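Local atomic coordinates of acyl-CoA dehydrogenase domain protein Tcur3483 (Thermomonospora curvata, PDB entry 6WY9), a protein that binds a flavin adenine dinucleotide cofactor and probably oxidises a CH-CH bond of its substrate, in the manner of an acyl-CoA dehydrogenase. Residues L311-K314 with M315-V319; E388-R391 with D392-A395. One frame throughout, in Å; residues are numbered along the deposited sequence. Where two conformers were deposited one is given.

In the fold
Both contacts lie in the helical C-terminal part of the acyl-CoA dehydrogenase fold, and neither closes a long loop. Each joins successive turns of one helix. The chain reaches contact 1 first, near the end of helix 292-321. There the side chains face helices 90-103, 263-286 and 326-350. Helices 326-350 and 369-380 follow, and contact 2 then lies on the last helix, 387-399, which holds the adenosine end of the cofactor. The two contacts stand in series and do not cross. The centres of contact 1 and contact 2 are about 19 Å apart, and the two do not touch. Helix 326-350 packs against both, so it connects them.

Contact 1. Residues L311-K314 with M315-V319; sequences LNWK and MTIAV
M315 sits one turn after L311 on helix 292-321 and turns its side chain back along the helix. CG lies beside the backbone N, anti to the carbonyl carbon (chi1 -61°), and a second bend follows at chi2. This brings M315 CG to 3.1 Å from L311 O. The end methyl CE of M315 lies 4.4 Å from L311 CD2, a long apolar contact. K314 runs alongside M315 and points the same way. Its chain bends at chi3, and K314 NZ ends 4.1 Å from M315 CE. M315 also meets D328 and T332 of helix 326-350, while K314 and L311 pack on apolar side chains of another subunit.

On another side of the helix, I317 meets W313. The tryptophan was modelled in two positions, and the contact holds for the one described. In it, CD1 of I317 stands over one face of the indole, in a CH-pi contact 3.8 Å from the centroid of the five-membered ring of W313. I317 CD1 is displaced toward the rim, and its nearest ring atom is W313 NE1 at 3.4 Å. W313 and I317 both rest on I90 of helix 90-103.

The backbone follows the regular i to i+4 pattern. M315 N bonds to L311 O at 2.9 Å, and A318 N bonds to K314 O at 3.0 Å. The N-H groups of T316 and I317 bond likewise to N312 O and W313 O. The side-chain contacts themselves are dispersive, and the directional bonds across this turn come mainly from the main chain.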
ATOM      1  N   LEU A 311      -7.575 -17.908   6.655  1.00 40.27           N
ATOM      2  CA  LEU A 311      -8.817 -17.598   5.948  1.00 40.79           C
ATOM      3  C   LEU A 311      -9.177 -18.717   4.966  1.00 42.36           C
ATOM      4  O   LEU A 311     -10.327 -19.151   4.914  1.00 41.03           O
ATOM      5  CB  LEU A 311      -8.667 -16.259   5.246  1.00 37.53           C
ATOM      6  CG  LEU A 311      -8.603 -15.030   6.149  1.00 37.11           C
ATOM      7  CD1 LEU A 311      -8.308 -13.829   5.260  1.00 35.15           C
ATOM      8  CD2 LEU A 311      -9.958 -14.860   6.888  1.00 40.51           C
ATOM      9  N   ASN A 312      -8.177 -19.237   4.220  1.00 44.21           N
ATOM     10  CA  ASN A 312      -8.420 -20.353   3.294  1.00 45.23           C
ATOM     11  C   ASN A 312      -8.995 -21.556   4.014  1.00 48.00           C
ATOM     12  O   ASN A 312      -9.943 -22.203   3.530  1.00 47.92           O
ATOM     13  CB  ASN A 312      -7.119 -20.736   2.578  1.00 44.60           C
ATOM     14  CG  ASN A 312      -6.739 -19.726   1.564  1.00 44.63           C
ATOM     15  OD1 ASN A 312      -7.543 -18.836   1.288  1.00 43.30           O
ATOM     16  ND2 ASN A 312      -5.528 -19.822   0.999  1.00 43.91           N
ATOM     17  N   TRP A 313      -8.452 -21.860   5.188  1.00 50.43           N
ATOM     18  CA  TRP A 313      -8.931 -23.011   5.941  0.57 55.97           C
ATOM     19  C   TRP A 313     -10.397 -22.836   6.343  1.00 56.25           C
ATOM     20  O   TRP A 313     -11.236 -23.715   6.088  1.00 55.58           O
ATOM     21  CB  TRP A 313      -8.038 -23.239   7.163  0.57 58.32           C
ATOM     22  CG  TRP A 313      -8.433 -24.435   7.927  0.57 64.34           C
ATOM     23  CD1 TRP A 313      -8.936 -24.472   9.186  0.57 67.11           C
ATOM     24  CD2 TRP A 313      -8.384 -25.791   7.470  0.57 67.30           C
ATOM     25  NE1 TRP A 313      -9.190 -25.779   9.559  0.57 69.79           N
ATOM     26  CE2 TRP A 313      -8.862 -26.604   8.517  0.57 69.91           C
ATOM     27  CE3 TRP A 313      -7.972 -26.398   6.281  0.57 67.13           C
ATOM     28  CZ2 TRP A 313      -8.941 -27.988   8.409  0.57 72.95           C
ATOM     29  CZ3 TRP A 313      -8.048 -27.771   6.178  0.57 69.96           C
ATOM     30  CH2 TRP A 313      -8.533 -28.550   7.232  0.57 72.66           C
ATOM     31  N   LYS A 314     -10.726 -21.712   6.981  1.00 57.62           N
ATOM     32  CA  LYS A 314     -12.127 -21.434   7.297  1.00 62.22           C
ATOM     33  C   LYS A 314     -13.014 -21.541   6.056  1.00 61.75           C
ATOM     34  O   LYS A 314     -14.075 -22.174   6.087  1.00 63.18           O
ATOM     35  CB  LYS A 314     -12.262 -20.046   7.907  1.00 65.56           C
ATOM     36  CG  LYS A 314     -11.603 -19.820   9.240  1.00 69.93           C
ATOM     37  CD  LYS A 314     -11.928 -18.378   9.668  1.00 72.80           C
ATOM     38  CE  LYS A 314     -13.463 -18.105   9.787  1.00 76.81           C
ATOM     39  NZ  LYS A 314     -13.777 -16.621   9.630  1.00 77.04           N
ATOM     40  N   MET A 315     -12.589 -20.942   4.940  1.00 59.48           N
ATOM     41  CA  MET A 315     -13.469 -20.933   3.770  1.00 60.33           C
ATOM     42  C   MET A 315     -13.615 -22.320   3.129  1.00 57.90           C
ATOM     43  O   MET A 315     -14.699 -22.668   2.652  1.00 58.11           O
ATOM     44  CB  MET A 315     -12.984 -19.883   2.783  1.00 63.37           C
ATOM     45  CG  MET A 315     -13.014 -18.480   3.437  1.00 67.54           C
ATOM     46  SD  MET A 315     -14.424 -18.120   4.585  1.00 72.89           S
ATOM     47  CE  MET A 315     -13.696 -16.781   5.580  1.00 74.21           C
ATOM     48  N   THR A 316     -12.568 -23.145   3.143  1.00 56.16           N
ATOM     49  CA  THR A 316     -12.729 -24.521   2.678  1.00 56.28           C
ATOM     50  C   THR A 316     -13.737 -25.270   3.527  1.00 59.93           C
ATOM     51  O   THR A 316     -14.593 -26.003   3.006  1.00 62.05           O
ATOM     52  CB  THR A 316     -11.371 -25.225   2.674  1.00 54.81           C
ATOM     53  OG1 THR A 316     -10.507 -24.480   1.830  1.00 53.03           O
ATOM     54  CG2 THR A 316     -11.490 -26.627   2.088  1.00 55.99           C
ATOM     55  N   ILE A 317     -13.676 -25.087   4.842  1.00 60.09           N
ATOM     56  CA  ILE A 317     -14.653 -25.739   5.701  1.00 60.63           C
ATOM     57  C   ILE A 317     -16.063 -25.334   5.301  1.00 61.47           C
ATOM     58  O   ILE A 317     -16.988 -26.165   5.216  1.00 64.18           O
ATOM     59  CB  ILE A 317     -14.370 -25.398   7.170  1.00 61.58           C
ATOM     60  CG1 ILE A 317     -13.095 -26.159   7.619  1.00 63.39           C
ATOM     61  CG2 ILE A 317     -15.639 -25.744   7.986  1.00 62.75           C
ATOM     62  CD1 ILE A 317     -12.510 -25.747   8.953  1.00 63.53           C
ATOM     63  N   ALA A 318     -16.261 -24.032   5.102  1.00 56.96           N
ATOM     64  CA  ALA A 318     -17.571 -23.524   4.726  1.00 56.55           C
ATOM     65  C   ALA A 318     -18.035 -24.133   3.406  1.00 59.72           C
ATOM     66  O   ALA A 318     -19.167 -24.608   3.299  1.00 62.38           O
ATOM     67  CB  ALA A 318     -17.500 -21.983   4.631  1.00 53.29           C
ATOM     68  N   VAL A 319     -17.169 -24.122   2.382  1.00 62.78           N
ATOM     69  CA  VAL A 319     -17.602 -24.518   1.045  1.00 67.47           C
ATOM     70  C   VAL A 319     -17.953 -25.999   1.019  1.00 69.86           C
ATOM     71  O   VAL A 319     -18.975 -26.398   0.449  1.00 71.87           O
ATOM     72  CB  VAL A 319     -16.533 -24.161  -0.011  1.00 71.31           C
ATOM     73  CG1 VAL A 319     -15.291 -25.013   0.164  1.00 72.57           C
ATOM     74  CG2 VAL A 319     -17.101 -24.324  -1.436  1.00 73.89           C
TER

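Contact 2. Residues E388-R391 with D392-A395; sequences EVLR and DMVA. With FDA (dihydroflavine-adenine dinucleotide), chain C.
The adenosine end of the bound dihydroflavin cofactor is held by the start of helix 387-399, where E388 makes one of the protein's direct links to it. OE2 of E388 accepts a hydrogen bond from the ribose hydroxyl O2B of the cofactor at 2.8 Å. The side chain bends at chi2 (93°), which carries the carboxylate to the ribose, while E388 CB passes the adenine, 3.4 Å from C2A of the cofactor. Polar side chains of a neighbouring subunit also bond to OE1 and OE2, so the carboxylate is gripped from the protein as well as by the sugar. The next residue, V389, divides its two methyls. CG2 of V389 touches the adenine amino nitrogen N6A of the cofactor at 3.7 Å, and V389 CG1 meets the end methyl CE of M393 at 3.9 Å.

This turn belongs to the C-terminal helical domain of the acyl-CoA dehydrogenase fold, where the cofactor is bound between subunits. V389 also touches T153, which binds the cofactor too. M393 lies beside V389, pointing the same way. Its chain is extended beyond CG, and M393 SD reaches 4.3 Å from L390 CD2.

Helical backbone bonds join the two halves, such as D392 N to E388 O at 3.0 Å and V394 N to L390 O at 2.8 Å. R391 bridges outward: NH2 pairs with E338 of helix 326-350, and NE with an acidic side chain of another subunit. D392 OD1 is hydrogen-bonded to polar side chains of that other subunit.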
ATOM      1  N   GLU A 388     -12.089  -6.707  -8.561  1.00 34.81           N
ATOM      2  CA  GLU A 388     -12.959  -5.522  -8.426  1.00 33.27           C
ATOM      3  C   GLU A 388     -14.412  -5.911  -8.135  1.00 33.22           C
ATOM      4  O   GLU A 388     -15.100  -5.268  -7.330  1.00 34.98           O
ATOM      5  CB  GLU A 388     -12.929  -4.663  -9.701  1.00 32.37           C
ATOM      6  CG  GLU A 388     -11.584  -3.829  -9.810  1.00 34.39           C
ATOM      7  CD  GLU A 388     -10.491  -4.561 -10.629  1.00 37.17           C
ATOM      8  OE1 GLU A 388     -10.523  -5.815 -10.668  1.00 38.31           O
ATOM      9  OE2 GLU A 388      -9.629  -3.870 -11.245  1.00 38.44           O
ATOM     10  N   VAL A 389     -14.912  -6.882  -8.868  1.00 33.77           N
ATOM     11  CA  VAL A 389     -16.295  -7.313  -8.697  1.00 37.21           C
ATOM     12  C   VAL A 389     -16.454  -8.012  -7.355  1.00 37.88           C
ATOM     13  O   VAL A 389     -17.488  -7.880  -6.680  1.00 37.39           O
ATOM     14  CB  VAL A 389     -16.689  -8.194  -9.888  1.00 38.95           C
ATOM     15  CG1 VAL A 389     -18.066  -8.873  -9.671  1.00 41.50           C
ATOM     16  CG2 VAL A 389     -16.691  -7.322 -11.148  1.00 39.67           C
ATOM     17  N   LEU A 390     -15.428  -8.755  -6.941  1.00 37.68           N
ATOM     18  CA  LEU A 390     -15.482  -9.385  -5.624  1.00 38.68           C
ATOM     19  C   LEU A 390     -15.560  -8.326  -4.519  1.00 38.49           C
ATOM     20  O   LEU A 390     -16.321  -8.471  -3.560  1.00 38.04           O
ATOM     21  CB  LEU A 390     -14.264 -10.299  -5.457  1.00 37.30           C
ATOM     22  CG  LEU A 390     -14.309 -11.483  -6.441  1.00 39.32           C
ATOM     23  CD1 LEU A 390     -13.124 -12.425  -6.137  1.00 40.44           C
ATOM     24  CD2 LEU A 390     -15.590 -12.256  -6.401  1.00 42.76           C
ATOM     25  N   ARG A 391     -14.806  -7.225  -4.656  1.00 37.36           N
ATOM     26  CA  ARG A 391     -14.919  -6.131  -3.680  1.00 37.03           C
ATOM     27  C   ARG A 391     -16.311  -5.477  -3.707  1.00 36.61           C
ATOM     28  O   ARG A 391     -16.863  -5.149  -2.642  1.00 37.78           O
ATOM     29  CB  ARG A 391     -13.807  -5.077  -3.927  1.00 34.33           C
ATOM     30  CG  ARG A 391     -12.401  -5.537  -3.489  1.00 34.84           C
ATOM     31  CD  ARG A 391     -11.352  -4.364  -3.574  1.00 34.64           C
ATOM     32  NE  ARG A 391     -10.160  -4.677  -2.802  1.00 35.56           N
ATOM     33  CZ  ARG A 391      -9.190  -5.493  -3.222  1.00 36.49           C
ATOM     34  NH1 ARG A 391      -9.258  -6.078  -4.425  1.00 35.38           N
ATOM     35  NH2 ARG A 391      -8.162  -5.738  -2.430  1.00 37.24           N
ATOM     36  N   ASP A 392     -16.898  -5.290  -4.897  1.00 36.28           N
ATOM     37  CA  ASP A 392     -18.288  -4.820  -4.976  1.00 38.36           C
ATOM     38  C   ASP A 392     -19.193  -5.717  -4.142  1.00 37.53           C
ATOM     39  O   ASP A 392     -20.093  -5.244  -3.455  1.00 38.25           O
ATOM     40  CB  ASP A 392     -18.843  -4.852  -6.402  1.00 41.20           C
ATOM     41  CG  ASP A 392     -18.171  -3.858  -7.364  1.00 44.57           C
ATOM     42  OD1 ASP A 392     -17.386  -2.993  -6.944  1.00 43.45           O
ATOM     43  OD2 ASP A 392     -18.458  -3.996  -8.573  1.00 46.18           O
ATOM     44  N   MET A 393     -19.039  -7.037  -4.319  1.00 36.24           N
ATOM     45  CA  MET A 393     -19.900  -7.996  -3.642  1.00 39.31           C
ATOM     46  C   MET A 393     -19.650  -7.980  -2.136  1.00 38.95           C
ATOM     47  O   MET A 393     -20.595  -8.127  -1.358  1.00 39.90           O
ATOM     48  CB  MET A 393     -19.665  -9.396  -4.209  1.00 42.13           C
ATOM     49  CG  MET A 393     -20.273  -9.635  -5.570  1.00 49.13           C
ATOM     50  SD  MET A 393     -19.748 -11.209  -6.308  1.00 56.47           S
ATOM     51  CE  MET A 393     -20.764 -11.019  -7.797  1.00 57.19           C
ATOM     52  N   VAL A 394     -18.381  -7.853  -1.713  1.00 38.46           N
ATOM     53  CA  VAL A 394     -18.088  -7.698  -0.276  1.00 38.23           C
ATOM     54  C   VAL A 394     -18.889  -6.540   0.302  1.00 39.59           C
ATOM     55  O   VAL A 394     -19.524  -6.670   1.359  1.00 39.67           O
ATOM     56  CB  VAL A 394     -16.575  -7.517  -0.026  1.00 36.48           C
ATOM     57  CG1 VAL A 394     -16.288  -7.081   1.492  1.00 36.07           C
ATOM     58  CG2 VAL A 394     -15.816  -8.809  -0.368  1.00 33.97           C
ATOM     59  N   ALA A 395     -18.901  -5.399  -0.399  1.00 39.23           N
ATOM     60  CA  ALA A 395     -19.641  -4.236   0.092  1.00 39.14           C
ATOM     61  C   ALA A 395     -21.141  -4.477   0.079  1.00 40.18           C
ATOM     62  O   ALA A 395     -21.833  -4.153   1.059  1.00 41.81           O
ATOM     63  CB  ALA A 395     -19.296  -2.983  -0.739  1.00 37.98           C
TER
HETATM   64  PA  FDA C 401     -12.274  -8.142 -18.845  1.00 36.59           P
HETATM   65  O1A FDA C 401     -11.962  -7.365 -20.084  1.00 37.23           O
HETATM   66  O2A FDA C 401     -13.729  -8.533 -18.539  1.00 35.31           O
HETATM   67  O5B FDA C 401     -11.863  -7.177 -17.516  1.00 38.90           O
HETATM   68  C5B FDA C 401     -10.511  -6.827 -17.648  1.00 37.80           C
HETATM   69  C4B FDA C 401     -10.137  -6.033 -16.382  1.00 38.75           C
HETATM   70  O4B FDA C 401     -11.169  -4.941 -16.271  1.00 38.45           O
HETATM   71  C3B FDA C 401     -10.365  -6.817 -15.088  1.00 37.70           C
HETATM   72  O3B FDA C 401      -9.250  -7.531 -14.701  1.00 36.38           O
HETATM   73  C2B FDA C 401     -10.576  -5.693 -14.090  1.00 38.44           C
HETATM   74  O2B FDA C 401      -9.347  -4.933 -13.777  1.00 38.84           O
HETATM   75  C1B FDA C 401     -11.479  -4.683 -14.864  1.00 38.35           C
HETATM   76  N9A FDA C 401     -12.910  -4.817 -14.601  1.00 38.20           N
HETATM   77  C8A FDA C 401     -13.849  -5.660 -15.229  1.00 37.99           C
HETATM   78  N7A FDA C 401     -15.082  -5.467 -14.778  1.00 37.47           N
HETATM   79  C5A FDA C 401     -14.963  -4.479 -13.825  1.00 36.80           C
HETATM   80  C6A FDA C 401     -15.921  -3.882 -12.990  1.00 36.86           C
HETATM   81  N6A FDA C 401     -17.220  -4.232 -13.041  1.00 35.35           N
HETATM   82  N1A FDA C 401     -15.557  -2.922 -12.111  1.00 36.31           N
HETATM   83  C2A FDA C 401     -14.225  -2.624 -12.114  1.00 37.18           C
HETATM   84  N3A FDA C 401     -13.191  -3.112 -12.841  1.00 35.39           N
HETATM   85  C4A FDA C 401     -13.614  -4.046 -13.708  1.00 37.15           C
HETATM   86  N1  FDA C 401     -11.981 -18.875 -18.730  1.00 42.49           N
HETATM   87  C2  FDA C 401     -12.760 -20.011 -19.035  1.00 44.16           C
HETATM   88  O2  FDA C 401     -13.931 -19.876 -19.452  1.00 45.25           O
HETATM   89  N3  FDA C 401     -12.149 -21.244 -18.838  1.00 43.57           N
HETATM   90  C4  FDA C 401     -10.825 -21.422 -18.375  1.00 41.87           C
HETATM   91  O4  FDA C 401     -10.370 -22.553 -18.258  1.00 40.31           O
HETATM   92  C4X FDA C 401     -10.103 -20.210 -18.093  1.00 41.06           C
HETATM   93  N5  FDA C 401      -8.787 -20.298 -17.635  1.00 40.82           N
HETATM   94  C5X FDA C 401      -7.963 -19.222 -17.831  1.00 38.59           C
HETATM   95  C6  FDA C 401      -6.624 -19.356 -17.803  1.00 38.91           C
HETATM   96  C7  FDA C 401      -5.809 -18.220 -18.037  1.00 39.36           C
HETATM   97  C7M FDA C 401      -4.403 -18.405 -18.005  1.00 39.63           C
HETATM   98  C8  FDA C 401      -6.328 -17.000 -18.261  1.00 40.08           C
HETATM   99  C8M FDA C 401      -5.481 -15.812 -18.494  1.00 40.97           C
HETATM  100  C9  FDA C 401      -7.705 -16.850 -18.258  1.00 39.73           C
HETATM  101  C9A FDA C 401      -8.513 -17.964 -18.058  1.00 39.07           C
HETATM  102  N10 FDA C 401      -9.912 -17.836 -18.048  1.00 40.09           N
HETATM  103  C10 FDA C 401     -10.657 -18.996 -18.282  1.00 42.37           C
HETATM  104  C1' FDA C 401     -10.512 -16.518 -18.404  1.00 40.26           C
HETATM  105  C2' FDA C 401     -10.848 -15.672 -17.145  1.00 41.26           C
HETATM  106  O2' FDA C 401     -11.916 -16.179 -16.502  1.00 41.20           O
HETATM  107  C3' FDA C 401     -11.107 -14.211 -17.732  1.00 40.33           C
HETATM  108  O3' FDA C 401      -9.903 -13.634 -18.195  1.00 37.90           O
HETATM  109  C4' FDA C 401     -11.792 -13.330 -16.698  1.00 41.52           C
HETATM  110  O4' FDA C 401     -13.082 -13.810 -16.538  1.00 43.24           O
HETATM  111  C5' FDA C 401     -11.701 -11.855 -17.174  1.00 42.98           C
HETATM  112  O5' FDA C 401     -12.406 -11.753 -18.376  1.00 40.99           O
HETATM  113  P   FDA C 401     -11.557 -10.823 -19.423  1.00 38.70           P
HETATM  114  O1P FDA C 401     -10.267 -11.477 -19.543  1.00 37.94           O
HETATM  115  O2P FDA C 401     -12.437 -10.628 -20.648  1.00 40.06           O
HETATM  116  O3P FDA C 401     -11.256  -9.352 -18.715  1.00 36.40           O